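Local coordinates for protein fusolin (Unidentified entomopoxvirus, PDB 4OW5) that probably binds and oxidatively attacks chitin as a copper-dependent lytic polysaccharide monooxygenase, enhancing viral virulence and crystallising in vivo into viral spindles, at residues H1-P7 against F136-A142; I8-C14 against W117-V121; P146-Y152 against Y212-N218. All blocks are in the same frame, centred on the assembly; numbering follows the deposited sequence.

Contact 1 of 3, residues H1-P7 against F136-A142; sequences HGYITFP and FEFCPTA
Tyr3 and Cys139 form the central hydrogen-bonded pair of two antiparallel strands, Cys139 N giving to Tyr3 O at 2.9 Å and Tyr3 N returning a bond to Cys139 O. Further along, the ladder is broken by a classic beta bulge: Thr5 N and Phe6 N both give to the carbonyl oxygen of Glu137. At the other end His1 O is gripped twice, by Thr141 N at 2.7 Å and more straightly by Ala142 N at 3.2 Å, both from the same face of the carbonyl plane.

Among the polar side chains, Thr5 OG1 donates to Glu137 OE1 at 2.8 Å. The hydroxyl of Thr5 sits between backbone N and carbonyl carbon (chi1 47°), which turns it to the carboxylate, while Ser187 and Gln188 hold Glu137 as well.

The apolar contacts divide between the faces. Phe138 lays its ring against the backbone of Gly2 and Tyr3, its CZ 3.4 Å from Tyr3 N, an approach that the bare CA of Gly2 leaves room for. On the other face the Tyr3 ring meets Cys139, with CE1 3.7 Å from Cys139 CB; that cysteine is disulfide-bonded to Cys189.

Pairing the N-terminal edge strand 2-6 with the inner strand 131-140 holds His1 in place, as in lytic polysaccharide monooxygenases, where the N-terminal histidine and a second histidine form the histidine brace; in fusolin His1 and His144 are the metal ligands, though no metal is bound to this chain here.

Contact 2 of 3, residues I8-C14 against W117-V121; sequences IARQRRC and WTPTV. With EDO (1,2-ethanediol), chain F; EDO (1,2-ethanediol), chain H.
Trp117 opens the second segment by offering one face of its indole to Arg10, whose guanidinium lies flat on it with the planes 7° apart. Arg10 CZ sits 3.5 Å from the centroid of the five-membered ring, a cation-pi contact almost along the ring normal, and Arg10 CD makes a CH-pi contact 3.4 Å from the centroid of the six-membered ring. The arginine runs straight out from the helix and bends only at chi3 (-75°), which lays both its aliphatic part and its charged end on the same face. A broad, flat indole suits this place, since it supports the arginine from CG to the guanidinium while leaving the N-H groups to other partners: Asp230 in a salt bridge, Met111 O, and, at the edge, a 1,2-ethanediol probably from the crystallisation liquor, whose O2 accepts from Arg10 NH1 at 2.8 Å. Cys14, disulfide-bonded to Cys34, brings its SG to the edge of the indole, 3.9 Å from Trp117 CZ3.

At Thr118 the methyl CG2 rests over a face of the Arg13 guanidinium, 3.6 Å from NH1, which itself donates to Tyr338 of the second subunit. A water donates to Thr118 O at 2.8 Å and accepts a weak bond from Arg13 NE.

Thr120 begins the strand. Its OG1 and Ile8 O share a second water, 2.6 Å from Thr120 OG1 and 2.7 Å from Ile8 O, and Tyr345 of the second subunit hydrogen-bonds both Thr120 OG1 and Ile8 N.

Helix 10-17, with Ala9 at its N-cap, is thus joined to the loop leading into strand 120-123 by an arginine-tryptophan cation-pi stack, and waters bridge Arg13 to Thr118 and Ile8 to Thr120, beside the subunit interface.

Contact 3 of 3, residues P146-Y152 against Y212-N218; sequences PSFFEIY and YVRWQRN
Phe149 and Trp215 face each other in an offset stack, the centroids of the phenyl ring and the five-membered indole ring 4.3 Å apart and the planes at 11°. With CG pointing away from the backbone N (chi1 177°) and the ring turned by chi2, the indole edge reaches Ser147: Trp215 NE1 donates to Ser147 OG at 3.0 Å, in the ring plane. A serine is short enough to receive this bond beside the stack.

On the face of Phe148, Glu150 and Arg214, Gln216 lies alongside Phe148, its CB 3.8 Å from the ring centroid as a CH-pi contact over one face. Glu150 and Arg214 also run side by side; Arg214 NH1 meets Glu150 OE1 at 2.9 Å in a salt bridge, in the guanidinium plane but from above the carboxylate plane. Arg214 NH2 bonds Gln216 OE1 as well, helping to fix the arginine's rotation within this buried surface.

The backbones are regular antiparallel partners, with paired bonds at Phe148-Gln216, Glu150-Arg214 and Tyr152-Tyr212. Strand 147-154 is flanked by strand 170-176 and strand 209-217 by strand 223-234; helix 80-87 touches Tyr152 and Arg214, while Phe138 of strand 131-140 packs on Phe149 and Trp215.

Overall arrangement
Contacts 1 and 3 belong to the two facing sheets of the fibronectin type III-like core, their centres 11 Å apart. Phe138 CE1 approaches Trp215 CE3 to 3.3 Å, and Ile4 CD1 meets Val213 CG2 at 3.5 Å. The metal-binding residues lie at the same end: His1 belongs to contact 1, and the side chain of His144 lies about 4 Å from that of Ala142 and about 3 Å from that of Arg217, although no metal is bound here. Segment 8-14 of contact 2 follows strand 2-6 in the chain, and Ile4 O lies 2.9 Å from Ala9 N, probably a hydrogen bond; contact 2 lies away from the metal-binding histidines. Contacts 1 and 2 both reach the second subunit; contact 3 does not.

Contact 1 of 3, residues H1-P7 against F136-A142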
loop_
_atom_site.group_PDB
_atom_site.type_symbol
_atom_site.label_atom_id
_atom_site.label_comp_id
_atom_site.label_asym_id
_atom_site.label_seq_id
_atom_site.Cartn_x
_atom_site.Cartn_y
_atom_site.Cartn_z
ATOM N N HIS A 1 30.843 -15.365 -4.840
ATOM C CA HIS A 1 30.459 -14.348 -3.855
ATOM C C HIS A 1 29.836 -13.167 -4.562
ATOM O O HIS A 1 30.288 -12.726 -5.623
ATOM C CB HIS A 1 31.622 -13.879 -3.001
ATOM C CG HIS A 1 31.980 -14.800 -1.874
ATOM N ND1 HIS A 1 32.280 -16.127 -2.087
ATOM C CD2 HIS A 1 32.121 -14.533 -0.559
ATOM C CE1 HIS A 1 32.582 -16.626 -0.900
ATOM N NE2 HIS A 1 32.564 -15.681 0.032
ATOM N N GLY A 2 28.808 -12.644 -3.954
ATOM C CA GLY A 2 28.070 -11.543 -4.545
ATOM C C GLY A 2 26.725 -11.328 -3.918
ATOM O O GLY A 2 26.351 -12.016 -2.966
ATOM N N TYR A 3 26.023 -10.337 -4.439
ATOM C CA TYR A 3 24.727 -9.904 -3.954
ATOM C C TYR A 3 23.942 -9.194 -5.074
ATOM O O TYR A 3 24.519 -8.760 -6.074
ATOM C CB TYR A 3 24.870 -8.979 -2.722
ATOM C CG TYR A 3 25.951 -7.927 -2.850
ATOM C CD1 TYR A 3 25.827 -6.876 -3.750
ATOM C CD2 TYR A 3 27.156 -8.045 -2.151
ATOM C CE1 TYR A 3 26.879 -6.006 -3.994
ATOM C CE2 TYR A 3 28.189 -7.122 -2.331
ATOM C CZ TYR A 3 28.050 -6.120 -3.273
ATOM O OH TYR A 3 29.006 -5.167 -3.490
ATOM N N ILE A 4 22.631 -9.116 -4.898
ATOM C CA ILE A 4 21.741 -8.419 -5.831
ATOM C C ILE A 4 21.974 -6.933 -5.627
ATOM O O ILE A 4 21.884 -6.488 -4.484
ATOM C CB ILE A 4 20.227 -8.712 -5.685
ATOM C CG1 ILE A 4 19.878 -10.167 -5.322
ATOM C CG2 ILE A 4 19.481 -8.271 -6.954
ATOM C CD1 ILE A 4 18.432 -10.244 -4.664
ATOM N N THR A 5 22.267 -6.181 -6.709
ATOM C CA THR A 5 22.414 -4.727 -6.645
ATOM C C THR A 5 21.180 -4.066 -7.200
ATOM O O THR A 5 20.894 -2.945 -6.811
ATOM C CB THR A 5 23.667 -4.218 -7.293
ATOM O OG1 THR A 5 23.812 -4.825 -8.568
ATOM C CG2 THR A 5 24.874 -4.434 -6.408
ATOM N N PHE A 6 20.444 -4.715 -8.080
ATOM C CA PHE A 6 19.175 -4.124 -8.548
ATOM C C PHE A 6 18.148 -5.208 -8.807
ATOM O O PHE A 6 18.386 -6.003 -9.709
ATOM C CB PHE A 6 19.325 -3.259 -9.810
ATOM C CG PHE A 6 18.029 -2.524 -10.058
ATOM C CD1 PHE A 6 17.603 -1.541 -9.184
ATOM C CD2 PHE A 6 17.164 -2.921 -11.070
ATOM C CE1 PHE A 6 16.338 -0.996 -9.284
ATOM C CE2 PHE A 6 15.920 -2.297 -11.236
ATOM C CZ PHE A 6 15.525 -1.323 -10.341
ATOM N N PRO A 7 16.997 -5.245 -8.087
ATOM C CA PRO A 7 16.634 -4.407 -6.912
ATOM C C PRO A 7 17.576 -4.754 -5.764
ATOM O O PRO A 7 17.859 -5.931 -5.572
ATOM C CB PRO A 7 15.178 -4.798 -6.596
ATOM C CG PRO A 7 14.765 -5.798 -7.585
ATOM C CD PRO A 7 15.990 -6.282 -8.341
ATOM N N PHE A 136 17.333 -7.054 -13.854
ATOM C CA PHE A 136 18.080 -7.497 -12.700
ATOM C C PHE A 136 19.556 -7.259 -12.897
ATOM O O PHE A 136 20.071 -7.502 -13.990
ATOM C CB PHE A 136 17.867 -9.004 -12.418
ATOM C CG PHE A 136 16.610 -9.332 -11.670
ATOM C CD1 PHE A 136 16.612 -9.417 -10.294
ATOM C CD2 PHE A 136 15.424 -9.577 -12.348
ATOM C CE1 PHE A 136 15.455 -9.750 -9.596
ATOM C CE2 PHE A 136 14.257 -9.885 -11.647
ATOM C CZ PHE A 136 14.288 -9.996 -10.279
ATOM N N GLU A 137 20.238 -6.818 -11.846
ATOM C CA GLU A 137 21.695 -6.706 -11.818
ATOM C C GLU A 137 22.184 -7.420 -10.572
ATOM O O GLU A 137 21.750 -7.110 -9.449
ATOM C CB GLU A 137 22.181 -5.234 -11.857
ATOM C CG GLU A 137 23.679 -5.143 -12.093
ATOM C CD GLU A 137 24.302 -3.770 -11.937
ATOM O OE1 GLU A 137 24.151 -3.179 -10.847
ATOM O OE2 GLU A 137 25.014 -3.321 -12.866
ATOM N N PHE A 138 22.974 -8.459 -10.771
ATOM C CA PHE A 138 23.598 -9.210 -9.697
ATOM C C PHE A 138 25.109 -8.924 -9.778
ATOM O O PHE A 138 25.725 -9.079 -10.843
ATOM C CB PHE A 138 23.259 -10.690 -9.793
ATOM C CG PHE A 138 23.662 -11.445 -8.554
ATOM C CD1 PHE A 138 24.942 -11.950 -8.417
ATOM C CD2 PHE A 138 22.762 -11.633 -7.509
ATOM C CE1 PHE A 138 25.333 -12.591 -7.241
ATOM C CE2 PHE A 138 23.136 -12.342 -6.372
ATOM C CZ PHE A 138 24.431 -12.796 -6.235
ATOM N N CYS A 139 25.666 -8.490 -8.671
ATOM C CA CYS A 139 27.035 -8.033 -8.522
ATOM C C CYS A 139 27.931 -9.146 -7.983
ATOM O O CYS A 139 27.892 -9.422 -6.781
ATOM C CB CYS A 139 27.041 -6.818 -7.601
ATOM S SG CYS A 139 28.653 -6.031 -7.371
ATOM N N PRO A 140 28.779 -9.778 -8.832
ATOM C CA PRO A 140 29.681 -10.813 -8.303
ATOM C C PRO A 140 30.951 -10.162 -7.783
ATOM O O PRO A 140 31.636 -9.484 -8.540
ATOM C CB PRO A 140 29.954 -11.687 -9.520
ATOM C CG PRO A 140 29.901 -10.715 -10.687
ATOM C CD PRO A 140 28.987 -9.581 -10.284
ATOM N N THR A 141 31.243 -10.310 -6.495
ATOM C CA THR A 141 32.485 -9.784 -5.956
ATOM C C THR A 141 33.628 -10.761 -6.321
ATOM O O THR A 141 34.786 -10.355 -6.349
ATOM C CB THR A 141 32.359 -9.520 -4.469
ATOM O OG1 THR A 141 32.109 -10.731 -3.785
ATOM C CG2 THR A 141 31.259 -8.520 -4.159
ATOM N N ALA A 142 33.302 -12.059 -6.519
ATOM C CA ALA A 142 34.221 -13.089 -6.997
ATOM C C ALA A 142 33.555 -13.775 -8.163
ATOM O O ALA A 142 32.422 -14.240 -8.033
ATOM C CB ALA A 142 34.538 -14.091 -5.920
#

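Contact 2 of 3, residues I8-C14 against W117-V121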
loop_
_atom_site.group_PDB
_atom_site.type_symbol
_atom_site.label_atom_id
_atom_site.label_comp_id
_atom_site.label_asym_id
_atom_site.label_seq_id
_atom_site.Cartn_x
_atom_site.Cartn_y
_atom_site.Cartn_z
ATOM N N ILE A 8 18.058 -3.770 -5.035
ATOM C CA ILE A 8 19.081 -3.973 -3.997
ATOM C C ILE A 8 18.658 -5.046 -2.999
ATOM O O ILE A 8 17.509 -5.044 -2.530
ATOM C CB ILE A 8 19.482 -2.652 -3.304
ATOM C CG1 ILE A 8 20.764 -2.843 -2.475
ATOM C CG2 ILE A 8 18.368 -2.017 -2.481
ATOM C CD1 ILE A 8 21.403 -1.512 -1.942
ATOM N N ALA A 9 19.570 -6.011 -2.725
ATOM C CA ALA A 9 19.262 -7.073 -1.780
ATOM C C ALA A 9 19.111 -6.460 -0.369
ATOM O O ALA A 9 19.765 -5.464 -0.047
ATOM C CB ALA A 9 20.356 -8.121 -1.765
ATOM N N ARG A 10 18.273 -7.071 0.461
ATOM C CA ARG A 10 17.998 -6.605 1.824
ATOM C C ARG A 10 19.270 -6.399 2.641
ATOM O O ARG A 10 19.447 -5.341 3.263
ATOM C CB ARG A 10 17.097 -7.615 2.542
ATOM C CG ARG A 10 16.615 -7.155 3.881
ATOM C CD ARG A 10 15.761 -8.239 4.502
ATOM N NE ARG A 10 14.435 -8.295 3.879
ATOM C CZ ARG A 10 13.465 -9.099 4.282
ATOM N NH1 ARG A 10 13.658 -9.914 5.311
ATOM N NH2 ARG A 10 12.280 -9.076 3.681
ATOM N N GLN A 11 20.119 -7.426 2.686
ATOM C CA GLN A 11 21.335 -7.358 3.477
ATOM C C GLN A 11 22.351 -6.378 2.868
ATOM O O GLN A 11 23.156 -5.814 3.605
ATOM C CB GLN A 11 21.964 -8.731 3.698
ATOM C CG GLN A 11 22.844 -9.297 2.588
ATOM C CD GLN A 11 22.154 -9.546 1.283
ATOM O OE1 GLN A 11 20.952 -9.716 1.204
ATOM N NE2 GLN A 11 22.917 -9.671 0.248
ATOM N N ARG A 12 22.360 -6.245 1.552
ATOM C CA ARG A 12 23.222 -5.294 0.866
ATOM C C ARG A 12 22.820 -3.852 1.219
ATOM O O ARG A 12 23.690 -3.029 1.492
ATOM C CB ARG A 12 23.157 -5.496 -0.663
ATOM C CG ARG A 12 24.005 -4.503 -1.462
ATOM C CD ARG A 12 25.449 -4.452 -1.027
ATOM N NE ARG A 12 26.190 -3.438 -1.771
ATOM C CZ ARG A 12 27.439 -3.067 -1.513
ATOM N NH1 ARG A 12 28.128 -3.648 -0.533
ATOM N NH2 ARG A 12 28.010 -2.109 -2.230
ATOM N N ARG A 13 21.525 -3.549 1.236
ATOM C CA ARG A 13 21.068 -2.214 1.661
ATOM C C ARG A 13 21.522 -1.917 3.101
ATOM O O ARG A 13 21.993 -0.809 3.382
ATOM C CB ARG A 13 19.547 -2.079 1.560
ATOM C CG ARG A 13 19.023 -0.720 1.997
ATOM C CD ARG A 13 17.518 -0.643 1.936
ATOM N NE ARG A 13 17.063 -0.338 0.588
ATOM C CZ ARG A 13 16.777 0.869 0.107
ATOM N NH1 ARG A 13 16.926 1.953 0.867
ATOM N NH2 ARG A 13 16.348 1.006 -1.144
ATOM N N CYS A 14 21.375 -2.882 4.007
ATOM C CA CYS A 14 21.783 -2.681 5.398
ATOM C C CYS A 14 23.285 -2.438 5.479
ATOM O O CYS A 14 23.696 -1.544 6.191
ATOM C CB CYS A 14 21.358 -3.851 6.279
ATOM S SG CYS A 14 19.557 -4.015 6.448
ATOM N N TRP A 117 10.393 -3.526 6.163
ATOM C CA TRP A 117 11.634 -3.515 5.385
ATOM C C TRP A 117 11.534 -2.478 4.282
ATOM O O TRP A 117 10.475 -2.373 3.683
ATOM C CB TRP A 117 11.941 -4.892 4.792
ATOM C CG TRP A 117 12.382 -5.882 5.826
ATOM C CD1 TRP A 117 11.621 -6.827 6.453
ATOM C CD2 TRP A 117 13.678 -5.960 6.412
ATOM N NE1 TRP A 117 12.410 -7.576 7.297
ATOM C CE2 TRP A 117 13.646 -7.001 7.365
ATOM C CE3 TRP A 117 14.882 -5.265 6.204
ATOM C CZ2 TRP A 117 14.762 -7.357 8.104
ATOM C CZ3 TRP A 117 15.991 -5.623 6.946
ATOM C CH2 TRP A 117 15.928 -6.660 7.867
ATOM N N THR A 118 12.595 -1.681 4.054
ATOM C CA THR A 118 12.553 -0.613 3.064
ATOM C C THR A 118 12.632 -1.233 1.676
ATOM O O THR A 118 13.623 -1.904 1.373
ATOM C CB THR A 118 13.662 0.414 3.263
ATOM O OG1 THR A 118 13.537 0.965 4.563
ATOM C CG2 THR A 118 13.619 1.556 2.202
ATOM N N PRO A 119 11.631 -0.980 0.810
ATOM C CA PRO A 119 11.689 -1.555 -0.528
ATOM C C PRO A 119 12.237 -0.636 -1.571
ATOM O O PRO A 119 12.236 0.571 -1.419
ATOM C CB PRO A 119 10.215 -1.811 -0.818
ATOM C CG PRO A 119 9.539 -0.564 -0.209
ATOM C CD PRO A 119 10.353 -0.266 1.033
ATOM N N THR A 120 12.610 -1.224 -2.688
ATOM C CA THR A 120 12.852 -0.526 -3.928
ATOM C C THR A 120 11.461 -0.141 -4.437
ATOM O O THR A 120 10.609 -1.024 -4.575
ATOM C CB THR A 120 13.587 -1.417 -4.937
ATOM O OG1 THR A 120 14.930 -1.625 -4.483
ATOM C CG2 THR A 120 13.547 -0.824 -6.375
ATOM N N VAL A 121 11.237 1.128 -4.740
ATOM C CA VAL A 121 9.940 1.625 -5.196
ATOM C C VAL A 121 9.949 1.799 -6.693
ATOM O O VAL A 121 10.615 2.694 -7.193
ATOM C CB VAL A 121 9.596 2.955 -4.497
ATOM C CG1 VAL A 121 8.289 3.528 -5.033
ATOM C CG2 VAL A 121 9.554 2.773 -2.971
HETATM C C1 EDO F . 25.766 0.669 -4.111
HETATM O O1 EDO F . 26.913 -0.122 -4.391
HETATM C C2 EDO F . 24.694 -0.184 -3.371
HETATM O O2 EDO F . 24.838 -1.566 -3.695
HETATM C C1 EDO H . 12.028 -12.995 5.829
HETATM O O1 EDO H . 11.809 -14.255 6.365
HETATM C C2 EDO H . 11.322 -11.889 6.621
HETATM O O2 EDO H . 11.069 -10.884 5.668
HETATM O O HOH W 1 15.147 -3.776 -3.071
HETATM O O HOH W 2 15.339 -1.795 -0.781
#

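Contact 3 of 3, residues P146-Y152 against Y212-N218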
loop_
_atom_site.group_PDB
_atom_site.type_symbol
_atom_site.label_atom_id
_atom_site.label_comp_id
_atom_site.label_asym_id
_atom_site.label_seq_id
_atom_site.Cartn_x
_atom_site.Cartn_y
_atom_site.Cartn_z
ATOM N N PRO A 146 31.090 -22.619 -14.009
ATOM C CA PRO A 146 29.695 -22.428 -14.457
ATOM C C PRO A 146 28.718 -22.173 -13.280
ATOM O O PRO A 146 28.951 -22.570 -12.142
ATOM C CB PRO A 146 29.373 -23.746 -15.184
ATOM C CG PRO A 146 30.262 -24.763 -14.551
ATOM C CD PRO A 146 31.509 -24.029 -14.109
ATOM N N SER A 147 27.611 -21.547 -13.589
ATOM C CA SER A 147 26.595 -21.252 -12.597
ATOM C C SER A 147 25.271 -20.993 -13.262
ATOM O O SER A 147 25.176 -20.916 -14.501
ATOM C CB SER A 147 27.015 -20.040 -11.777
ATOM O OG SER A 147 27.042 -18.881 -12.596
ATOM N N PHE A 148 24.232 -20.902 -12.447
ATOM C CA PHE A 148 22.889 -20.582 -12.928
ATOM C C PHE A 148 22.138 -19.812 -11.845
ATOM O O PHE A 148 22.531 -19.802 -10.672
ATOM C CB PHE A 148 22.113 -21.852 -13.333
ATOM C CG PHE A 148 21.693 -22.781 -12.220
ATOM C CD1 PHE A 148 22.511 -23.818 -11.815
ATOM C CD2 PHE A 148 20.447 -22.650 -11.610
ATOM C CE1 PHE A 148 22.099 -24.705 -10.821
ATOM C CE2 PHE A 148 20.072 -23.504 -10.576
ATOM C CZ PHE A 148 20.868 -24.574 -10.247
ATOM N N PHE A 149 21.046 -19.197 -12.246
ATOM C CA PHE A 149 20.205 -18.429 -11.327
ATOM C C PHE A 149 18.807 -18.941 -11.301
ATOM O O PHE A 149 18.327 -19.511 -12.280
ATOM C CB PHE A 149 20.134 -16.955 -11.751
ATOM C CG PHE A 149 21.365 -16.149 -11.461
ATOM C CD1 PHE A 149 22.472 -16.215 -12.295
ATOM C CD2 PHE A 149 21.402 -15.273 -10.383
ATOM C CE1 PHE A 149 23.608 -15.469 -12.022
ATOM C CE2 PHE A 149 22.533 -14.524 -10.119
ATOM C CZ PHE A 149 23.644 -14.657 -10.913
ATOM N N GLU A 150 18.148 -18.712 -10.179
ATOM C CA GLU A 150 16.720 -18.907 -10.022
ATOM C C GLU A 150 16.198 -17.681 -9.363
ATOM O O GLU A 150 16.847 -17.176 -8.452
ATOM C CB GLU A 150 16.362 -20.151 -9.227
ATOM C CG GLU A 150 16.823 -21.415 -9.884
ATOM C CD GLU A 150 16.432 -22.668 -9.141
ATOM O OE1 GLU A 150 16.465 -22.640 -7.893
ATOM O OE2 GLU A 150 16.144 -23.692 -9.799
ATOM N N ILE A 151 15.079 -17.149 -9.852
ATOM C CA ILE A 151 14.456 -15.960 -9.268
ATOM C C ILE A 151 13.034 -16.339 -8.944
ATOM O O ILE A 151 12.353 -16.972 -9.767
ATOM C CB ILE A 151 14.547 -14.718 -10.184
ATOM C CG1 ILE A 151 16.003 -14.460 -10.640
ATOM C CG2 ILE A 151 13.917 -13.477 -9.506
ATOM C CD1 ILE A 151 16.154 -13.266 -11.619
ATOM N N TYR A 152 12.609 -15.970 -7.737
ATOM C CA TYR A 152 11.287 -16.206 -7.209
ATOM C C TYR A 152 10.622 -14.932 -6.772
ATOM O O TYR A 152 11.300 -13.995 -6.380
ATOM C CB TYR A 152 11.334 -17.145 -6.001
ATOM C CG TYR A 152 11.952 -18.491 -6.289
ATOM C CD1 TYR A 152 11.156 -19.602 -6.528
ATOM C CD2 TYR A 152 13.329 -18.671 -6.259
ATOM C CE1 TYR A 152 11.711 -20.850 -6.773
ATOM C CE2 TYR A 152 13.899 -19.915 -6.497
ATOM C CZ TYR A 152 13.085 -21.000 -6.785
ATOM O OH TYR A 152 13.595 -22.245 -7.018
ATOM N N TYR A 212 13.192 -13.327 -4.431
ATOM C CA TYR A 212 14.210 -14.214 -3.888
ATOM C C TYR A 212 15.110 -14.694 -5.025
ATOM O O TYR A 212 14.612 -15.192 -6.019
ATOM C CB TYR A 212 13.565 -15.380 -3.179
ATOM C CG TYR A 212 14.464 -16.144 -2.227
ATOM C CD1 TYR A 212 15.171 -15.487 -1.220
ATOM C CD2 TYR A 212 14.611 -17.523 -2.331
ATOM C CE1 TYR A 212 15.964 -16.185 -0.324
ATOM C CE2 TYR A 212 15.355 -18.237 -1.404
ATOM C CZ TYR A 212 16.054 -17.566 -0.421
ATOM O OH TYR A 212 16.731 -18.296 0.511
ATOM N N VAL A 213 16.407 -14.464 -4.903
ATOM C CA VAL A 213 17.389 -14.807 -5.942
ATOM C C VAL A 213 18.372 -15.820 -5.385
ATOM O O VAL A 213 19.004 -15.593 -4.337
ATOM C CB VAL A 213 18.143 -13.566 -6.456
ATOM C CG1 VAL A 213 19.201 -13.947 -7.502
ATOM C CG2 VAL A 213 17.184 -12.550 -7.050
ATOM N N ARG A 214 18.538 -16.897 -6.147
ATOM C CA ARG A 214 19.465 -17.968 -5.894
ATOM C C ARG A 214 20.519 -17.973 -6.994
ATOM O O ARG A 214 20.155 -18.054 -8.163
ATOM C CB ARG A 214 18.731 -19.300 -5.893
ATOM C CG ARG A 214 19.664 -20.470 -5.613
ATOM C CD ARG A 214 18.926 -21.762 -5.783
ATOM N NE ARG A 214 19.788 -22.918 -5.564
ATOM C CZ ARG A 214 19.592 -24.129 -6.086
ATOM N NH1 ARG A 214 18.551 -24.363 -6.882
ATOM N NH2 ARG A 214 20.426 -25.118 -5.807
ATOM N N TRP A 215 21.788 -17.869 -6.641
ATOM C CA TRP A 215 22.917 -17.943 -7.581
ATOM C C TRP A 215 23.658 -19.209 -7.214
ATOM O O TRP A 215 24.260 -19.288 -6.141
ATOM C CB TRP A 215 23.821 -16.709 -7.527
ATOM C CG TRP A 215 25.022 -16.819 -8.429
ATOM C CD1 TRP A 215 25.083 -17.405 -9.662
ATOM C CD2 TRP A 215 26.323 -16.271 -8.185
ATOM N NE1 TRP A 215 26.346 -17.281 -10.182
ATOM C CE2 TRP A 215 27.129 -16.594 -9.298
ATOM C CE3 TRP A 215 26.887 -15.543 -7.133
ATOM C CZ2 TRP A 215 28.484 -16.232 -9.375
ATOM C CZ3 TRP A 215 28.231 -15.185 -7.210
ATOM C CH2 TRP A 215 29.015 -15.538 -8.315
ATOM N N GLN A 216 23.489 -20.246 -8.017
ATOM C CA GLN A 216 24.005 -21.565 -7.710
ATOM C C GLN A 216 25.184 -21.928 -8.598
ATOM O O GLN A 216 25.073 -21.898 -9.810
ATOM C CB GLN A 216 22.884 -22.594 -7.898
ATOM C CG GLN A 216 23.288 -24.068 -7.629
ATOM C CD GLN A 216 23.785 -24.298 -6.232
ATOM O OE1 GLN A 216 23.072 -24.043 -5.239
ATOM N NE2 GLN A 216 24.987 -24.831 -6.095
ATOM N N ARG A 217 26.304 -22.292 -7.980
ATOM C CA ARG A 217 27.469 -22.785 -8.695
ATOM C C ARG A 217 27.213 -24.217 -9.157
ATOM O O ARG A 217 26.736 -25.052 -8.393
ATOM C CB ARG A 217 28.719 -22.739 -7.816
ATOM C CG ARG A 217 29.094 -21.340 -7.384
ATOM C CD ARG A 217 30.414 -21.321 -6.640
ATOM N NE ARG A 217 31.530 -21.692 -7.511
ATOM C CZ ARG A 217 32.790 -21.805 -7.120
ATOM N NH1 ARG A 217 33.126 -21.565 -5.860
ATOM N NH2 ARG A 217 33.736 -22.128 -7.995
ATOM N N ASN A 218 27.530 -24.495 -10.411
ATOM C CA ASN A 218 27.411 -25.840 -10.973
ATOM C C ASN A 218 28.679 -26.608 -10.690
ATOM O O ASN A 218 29.481 -26.751 -11.614
ATOM C CB ASN A 218 27.225 -25.779 -12.482
ATOM C CG ASN A 218 25.880 -25.431 -12.925
ATOM O OD1 ASN A 218 25.611 -24.276 -13.228
ATOM N ND2 ASN A 218 25.049 -26.427 -13.089
HETATM O O HOH W 3 31.183 -22.289 -10.319
#